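Local coordinates for viral structural protein 4 (Bombyx mori cytoplasmic polyhedrosis virus, PDB 6TZ0), which binds GTP and accompanies the viral RNA-dependent RNA polymerase inside the particle, where it probably assists transcription as an NTPase-like cofactor, at residues B[53-58]-B[139-144]; B[65-70]-B[173-178]. One frame throughout, in Å; residues are numbered along the deposited sequence.

Contact 1: residues B[53-58]-B[139-144]; sequences HSMLAK and TEMSTL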
loop_
_atom_site.group_PDB
_atom_site.type_symbol
_atom_site.label_atom_id
_atom_site.label_comp_id
_atom_site.label_asym_id
_atom_site.label_seq_id
_atom_site.Cartn_x
_atom_site.Cartn_y
_atom_site.Cartn_z
ATOM N N HIS B 53 8.851 37.130 -23.146
ATOM C CA HIS B 53 7.624 36.391 -22.832
ATOM C C HIS B 53 6.999 35.765 -24.071
ATOM O O HIS B 53 6.565 34.603 -24.034
ATOM C CB HIS B 53 6.590 37.295 -22.169
ATOM C CG HIS B 53 6.853 37.580 -20.727
ATOM N ND1 HIS B 53 7.573 38.673 -20.303
ATOM C CD2 HIS B 53 6.461 36.930 -19.607
ATOM C CE1 HIS B 53 7.622 38.679 -18.985
ATOM N NE2 HIS B 53 6.963 37.625 -18.538
ATOM N N SER B 54 6.951 36.516 -25.174
ATOM C CA SER B 54 6.371 35.988 -26.408
ATOM C C SER B 54 7.191 34.824 -26.957
ATOM O O SER B 54 6.632 33.793 -27.362
ATOM C CB SER B 54 6.275 37.099 -27.444
ATOM O OG SER B 54 5.452 38.151 -26.981
ATOM N N MET B 55 8.521 34.966 -26.943
ATOM C CA MET B 55 9.403 33.905 -27.420
ATOM C C MET B 55 9.297 32.654 -26.555
ATOM O O MET B 55 9.282 31.531 -27.077
ATOM C CB MET B 55 10.839 34.425 -27.450
ATOM C CG MET B 55 11.871 33.473 -28.004
ATOM S SD MET B 55 11.703 33.131 -29.749
ATOM C CE MET B 55 12.295 34.669 -30.437
ATOM N N LEU B 56 9.185 32.829 -25.234
ATOM C CA LEU B 56 9.056 31.687 -24.332
ATOM C C LEU B 56 7.738 30.953 -24.525
ATOM O O LEU B 56 7.705 29.719 -24.474
ATOM C CB LEU B 56 9.193 32.134 -22.881
ATOM C CG LEU B 56 10.599 32.383 -22.364
ATOM C CD1 LEU B 56 10.529 32.961 -20.982
ATOM C CD2 LEU B 56 11.327 31.068 -22.337
ATOM N N ALA B 57 6.645 31.690 -24.741
ATOM C CA ALA B 57 5.365 31.038 -25.001
ATOM C C ALA B 57 5.389 30.272 -26.317
ATOM O O ALA B 57 4.850 29.156 -26.401
ATOM C CB ALA B 57 4.244 32.071 -24.997
ATOM N N LYS B 58 6.047 30.834 -27.340
ATOM C CA LYS B 58 6.180 30.133 -28.616
ATOM C C LYS B 58 6.993 28.851 -28.480
ATOM O O LYS B 58 6.613 27.813 -29.032
ATOM C CB LYS B 58 6.817 31.044 -29.661
ATOM C CG LYS B 58 6.980 30.381 -31.015
ATOM C CD LYS B 58 7.584 31.312 -32.041
ATOM C CE LYS B 58 9.067 31.501 -31.794
ATOM N NZ LYS B 58 9.720 32.295 -32.869
ATOM N N THR B 139 19.274 28.690 -29.825
ATOM C CA THR B 139 19.934 29.635 -30.721
ATOM C C THR B 139 19.051 30.836 -31.019
ATOM O O THR B 139 19.546 31.964 -31.116
ATOM C CB THR B 139 20.339 28.965 -32.031
ATOM O OG1 THR B 139 19.202 28.326 -32.624
ATOM C CG2 THR B 139 21.457 27.978 -31.819
ATOM N N GLU B 140 17.746 30.611 -31.180
ATOM C CA GLU B 140 16.830 31.721 -31.428
ATOM C C GLU B 140 16.745 32.659 -30.225
ATOM O O GLU B 140 16.820 33.890 -30.374
ATOM C CB GLU B 140 15.458 31.162 -31.796
ATOM C CG GLU B 140 14.428 32.188 -32.176
ATOM C CD GLU B 140 13.134 31.548 -32.624
ATOM O OE1 GLU B 140 13.075 30.301 -32.659
ATOM O OE2 GLU B 140 12.174 32.282 -32.933
ATOM N N MET B 141 16.638 32.089 -29.020
ATOM C CA MET B 141 16.656 32.891 -27.801
ATOM C C MET B 141 17.999 33.587 -27.599
ATOM O O MET B 141 18.040 34.717 -27.100
ATOM C CB MET B 141 16.316 32.004 -26.601
ATOM C CG MET B 141 16.235 32.739 -25.271
ATOM S SD MET B 141 14.886 33.916 -25.153
ATOM C CE MET B 141 13.538 32.806 -24.806
ATOM N N SER B 142 19.096 32.957 -28.028
ATOM C CA SER B 142 20.413 33.569 -27.906
ATOM C C SER B 142 20.559 34.769 -28.825
ATOM O O SER B 142 21.085 35.805 -28.407
ATOM C CB SER B 142 21.488 32.529 -28.201
ATOM O OG SER B 142 22.775 33.105 -28.129
ATOM N N THR B 143 20.089 34.659 -30.069
ATOM C CA THR B 143 20.154 35.805 -30.968
ATOM C C THR B 143 19.207 36.912 -30.537
ATOM O O THR B 143 19.452 38.081 -30.845
ATOM C CB THR B 143 19.854 35.393 -32.409
ATOM O OG1 THR B 143 18.544 34.826 -32.490
ATOM C CG2 THR B 143 20.875 34.392 -32.899
ATOM N N LEU B 144 18.123 36.577 -29.832
ATOM C CA LEU B 144 17.266 37.649 -29.332
ATOM C C LEU B 144 17.882 38.365 -28.133
ATOM O O LEU B 144 17.842 39.596 -28.059
ATOM C CB LEU B 144 15.871 37.107 -29.008
ATOM C CG LEU B 144 14.835 38.088 -28.456
ATOM C CD1 LEU B 144 13.528 37.911 -29.131
ATOM C CD2 LEU B 144 14.606 37.770 -27.009
#
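M55 reaches from segment 53-58 of helix 41-60 into the side chains of E140, M141 and L144 on segment 139-144 of helix 136-146. The segments run antiparallel, their N-to-C directions 177° apart and their axes 11.1 Å from each other, a spacing bridged by long side chains. From its CB outward, M55 first meets the methyl end of M141: its CG, set anti to the backbone N (chi1 -176°), is sent out to 3.7 Å from M141 CE, and the two methionine side chains run past one another in opposite senses. Bends at chi2 and chi3 follow. The sulfur SD lies beside the carboxylate of E140, 3.3 Å from OE2. The terminal CE touches E140 CG and ends 3.7 Å from L144 CD1. M141 CE has a second apolar neighbour in L56, whose CD2 is 3.7 Å away. On the more exposed side, K58 crosses E140 at about a right angle and donates NZ to OE2 in a salt bridge (2.5 Å between K58 NZ and E140 OE2). E140 is extended beyond CG, which carries its carboxylate across to K58. Behind the pair lie two more helices: 70-79, where Y73 and I77 touch L56 and M76 touches M141, and 170-176, which meets L56 through Y171 and L175. The contact thus joins two members of a small N-terminal helical cluster.

Contact 2: residues B[65-70]-B[173-178]; sequences GTLINP and NQLIAY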
loop_
_atom_site.group_PDB
_atom_site.type_symbol
_atom_site.label_atom_id
_atom_site.label_comp_id
_atom_site.label_asym_id
_atom_site.label_seq_id
_atom_site.Cartn_x
_atom_site.Cartn_y
_atom_site.Cartn_z
ATOM N N GLY B 65 3.934 21.800 -23.539
ATOM C CA GLY B 65 3.857 22.859 -22.553
ATOM C C GLY B 65 5.075 23.025 -21.673
ATOM O O GLY B 65 4.989 23.707 -20.649
ATOM N N THR B 66 6.210 22.430 -22.034
ATOM C CA THR B 66 7.421 22.486 -21.227
ATOM C C THR B 66 8.565 23.101 -22.020
ATOM O O THR B 66 8.503 23.243 -23.240
ATOM C CB THR B 66 7.843 21.093 -20.738
ATOM O OG1 THR B 66 8.110 20.252 -21.865
ATOM C CG2 THR B 66 6.773 20.465 -19.882
ATOM N N LEU B 67 9.628 23.449 -21.301
ATOM C CA LEU B 67 10.861 23.938 -21.896
ATOM C C LEU B 67 11.941 22.869 -21.787
ATOM O O LEU B 67 12.025 22.162 -20.780
ATOM C CB LEU B 67 11.317 25.231 -21.222
ATOM C CG LEU B 67 10.368 26.405 -21.442
ATOM C CD1 LEU B 67 10.769 27.583 -20.588
ATOM C CD2 LEU B 67 10.330 26.794 -22.902
ATOM N N ILE B 68 12.768 22.760 -22.826
ATOM C CA ILE B 68 13.615 21.582 -22.990
ATOM C C ILE B 68 14.875 21.662 -22.125
ATOM O O ILE B 68 15.457 20.631 -21.767
ATOM C CB ILE B 68 13.916 21.400 -24.490
ATOM C CG1 ILE B 68 12.601 21.286 -25.248
ATOM C CG2 ILE B 68 14.698 20.128 -24.792
ATOM C CD1 ILE B 68 11.769 20.099 -24.812
ATOM N N ASN B 69 15.298 22.851 -21.711
ATOM C CA ASN B 69 16.398 22.960 -20.753
ATOM C C ASN B 69 16.177 24.221 -19.943
ATOM O O ASN B 69 16.716 25.285 -20.266
ATOM C CB ASN B 69 17.757 22.976 -21.450
ATOM C CG ASN B 69 18.908 22.714 -20.502
ATOM O OD1 ASN B 69 18.722 22.585 -19.296
ATOM N ND2 ASN B 69 20.107 22.607 -21.051
ATOM N N PRO B 70 15.381 24.139 -18.870
ATOM C CA PRO B 70 15.032 25.354 -18.121
ATOM C C PRO B 70 16.190 25.982 -17.364
ATOM O O PRO B 70 16.136 27.189 -17.110
ATOM C CB PRO B 70 13.929 24.873 -17.170
ATOM C CG PRO B 70 14.142 23.416 -17.044
ATOM C CD PRO B 70 14.661 22.959 -18.365
ATOM N N ASN B 173 6.901 29.398 -14.269
ATOM C CA ASN B 173 7.038 28.493 -13.130
ATOM C C ASN B 173 8.144 27.473 -13.341
ATOM O O ASN B 173 8.793 27.060 -12.377
ATOM C CB ASN B 173 5.728 27.756 -12.871
ATOM C CG ASN B 173 4.670 28.637 -12.275
ATOM O OD1 ASN B 173 4.948 29.460 -11.409
ATOM N ND2 ASN B 173 3.439 28.463 -12.724
ATOM N N GLN B 174 8.357 27.045 -14.585
ATOM C CA GLN B 174 9.485 26.173 -14.889
ATOM C C GLN B 174 10.811 26.902 -14.723
ATOM O O GLN B 174 11.815 26.285 -14.356
ATOM C CB GLN B 174 9.343 25.631 -16.307
ATOM C CG GLN B 174 8.114 24.773 -16.488
ATOM C CD GLN B 174 7.832 24.432 -17.926
ATOM O OE1 GLN B 174 8.607 24.754 -18.818
ATOM N NE2 GLN B 174 6.679 23.839 -18.167
ATOM N N LEU B 175 10.832 28.210 -14.980
ATOM C CA LEU B 175 12.059 28.982 -14.808
ATOM C C LEU B 175 12.356 29.352 -13.359
ATOM O O LEU B 175 13.513 29.653 -13.054
ATOM C CB LEU B 175 12.004 30.266 -15.628
ATOM C CG LEU B 175 11.961 30.091 -17.136
ATOM C CD1 LEU B 175 11.791 31.442 -17.769
ATOM C CD2 LEU B 175 13.217 29.417 -17.609
ATOM N N ILE B 176 11.342 29.382 -12.486
ATOM C CA ILE B 176 11.547 29.784 -11.087
ATOM C C ILE B 176 12.499 28.838 -10.363
ATOM O O ILE B 176 13.327 29.275 -9.554
ATOM C CB ILE B 176 10.187 29.893 -10.354
ATOM C CG1 ILE B 176 9.371 31.064 -10.877
ATOM C CG2 ILE B 176 10.339 30.099 -8.860
ATOM C CD1 ILE B 176 7.935 31.037 -10.415
ATOM N N ALA B 177 12.457 27.547 -10.691
ATOM C CA ALA B 177 13.252 26.544 -9.991
ATOM C C ALA B 177 14.751 26.657 -10.241
ATOM O O ALA B 177 15.526 26.032 -9.512
ATOM C CB ALA B 177 12.786 25.149 -10.389
ATOM N N TYR B 178 15.180 27.422 -11.242
ATOM C CA TYR B 178 16.589 27.529 -11.591
ATOM C C TYR B 178 17.040 28.982 -11.587
ATOM O O TYR B 178 17.932 29.369 -12.342
ATOM C CB TYR B 178 16.855 26.882 -12.945
ATOM C CG TYR B 178 16.566 25.405 -12.939
ATOM C CD1 TYR B 178 17.496 24.501 -12.453
ATOM C CD2 TYR B 178 15.351 24.918 -13.393
ATOM C CE1 TYR B 178 17.231 23.150 -12.437
ATOM C CE2 TYR B 178 15.077 23.573 -13.379
ATOM C CZ TYR B 178 16.020 22.693 -12.900
ATOM O OH TYR B 178 15.749 21.348 -12.889
#
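Q174 of helix 170-176 turns its carboxamide to the backbone of the loop 65-70 and makes both polar links. Its NE2 donates to G65 O at 3.0 Å with an N-H...O angle of 150°, arriving in the carbonyl plane on a lone pair, while the acceptor sits 18° out of the amide plane of Q174. Its OE1 accepts L67 N at 3.0 Å in a weak bond, bent to 129°. The chain of Q174 is extended beyond CG, and its amide lies against the T66 backbone, with NE2 3.4 Å from T66 CA. The hydroxyl of T66 is engaged elsewhere, bonded to H63 O.

Two pairs are apolar: L67 CD1 comes 4.3 Å from L175 CD2, and the P70 ring meets the Y178 side chain at a slant, P70 CG 3.8 Å from Y178 CE2. Other packing sets carbon against oxygen: L67 CG on Q174 OE1, L175 CD2 3.7 Å from P70 O, and P70 CB against Q174 O, which lies in plane at the edge of the Y178 ring.

The polymerase chain borders this region: its S936 packs on T66, its Q939 on P70 and its L943 on Y178. Chemically, one buried side-chain amide pairs with the carbonyl of G65 and the N-H of L67, either side of T66, and probably helps set the loop against the helix, the NE2 bond being the firmer.

How the contacts relate
Contacts 1 and 2 have centres about 13 Å apart and share one helical cluster, but differ in character: contact 1 is partly buried and pairs two helices, whereas contact 2 is buried and sets a loop against helix 170-176. L56 connects them, its CD1 3.8 Å from L175 CD1 and its CD2 3.9 Å from L67 CD1. Y73 of helix 70-79 touches L56, L67 and L175, adding a common neighbour. Along the chain the segments alternate. Both contacts lie away from the GTP-binding residues around K359 and R520; contact 2 borders the polymerase chain, while neither segment of contact 1 is touched by it.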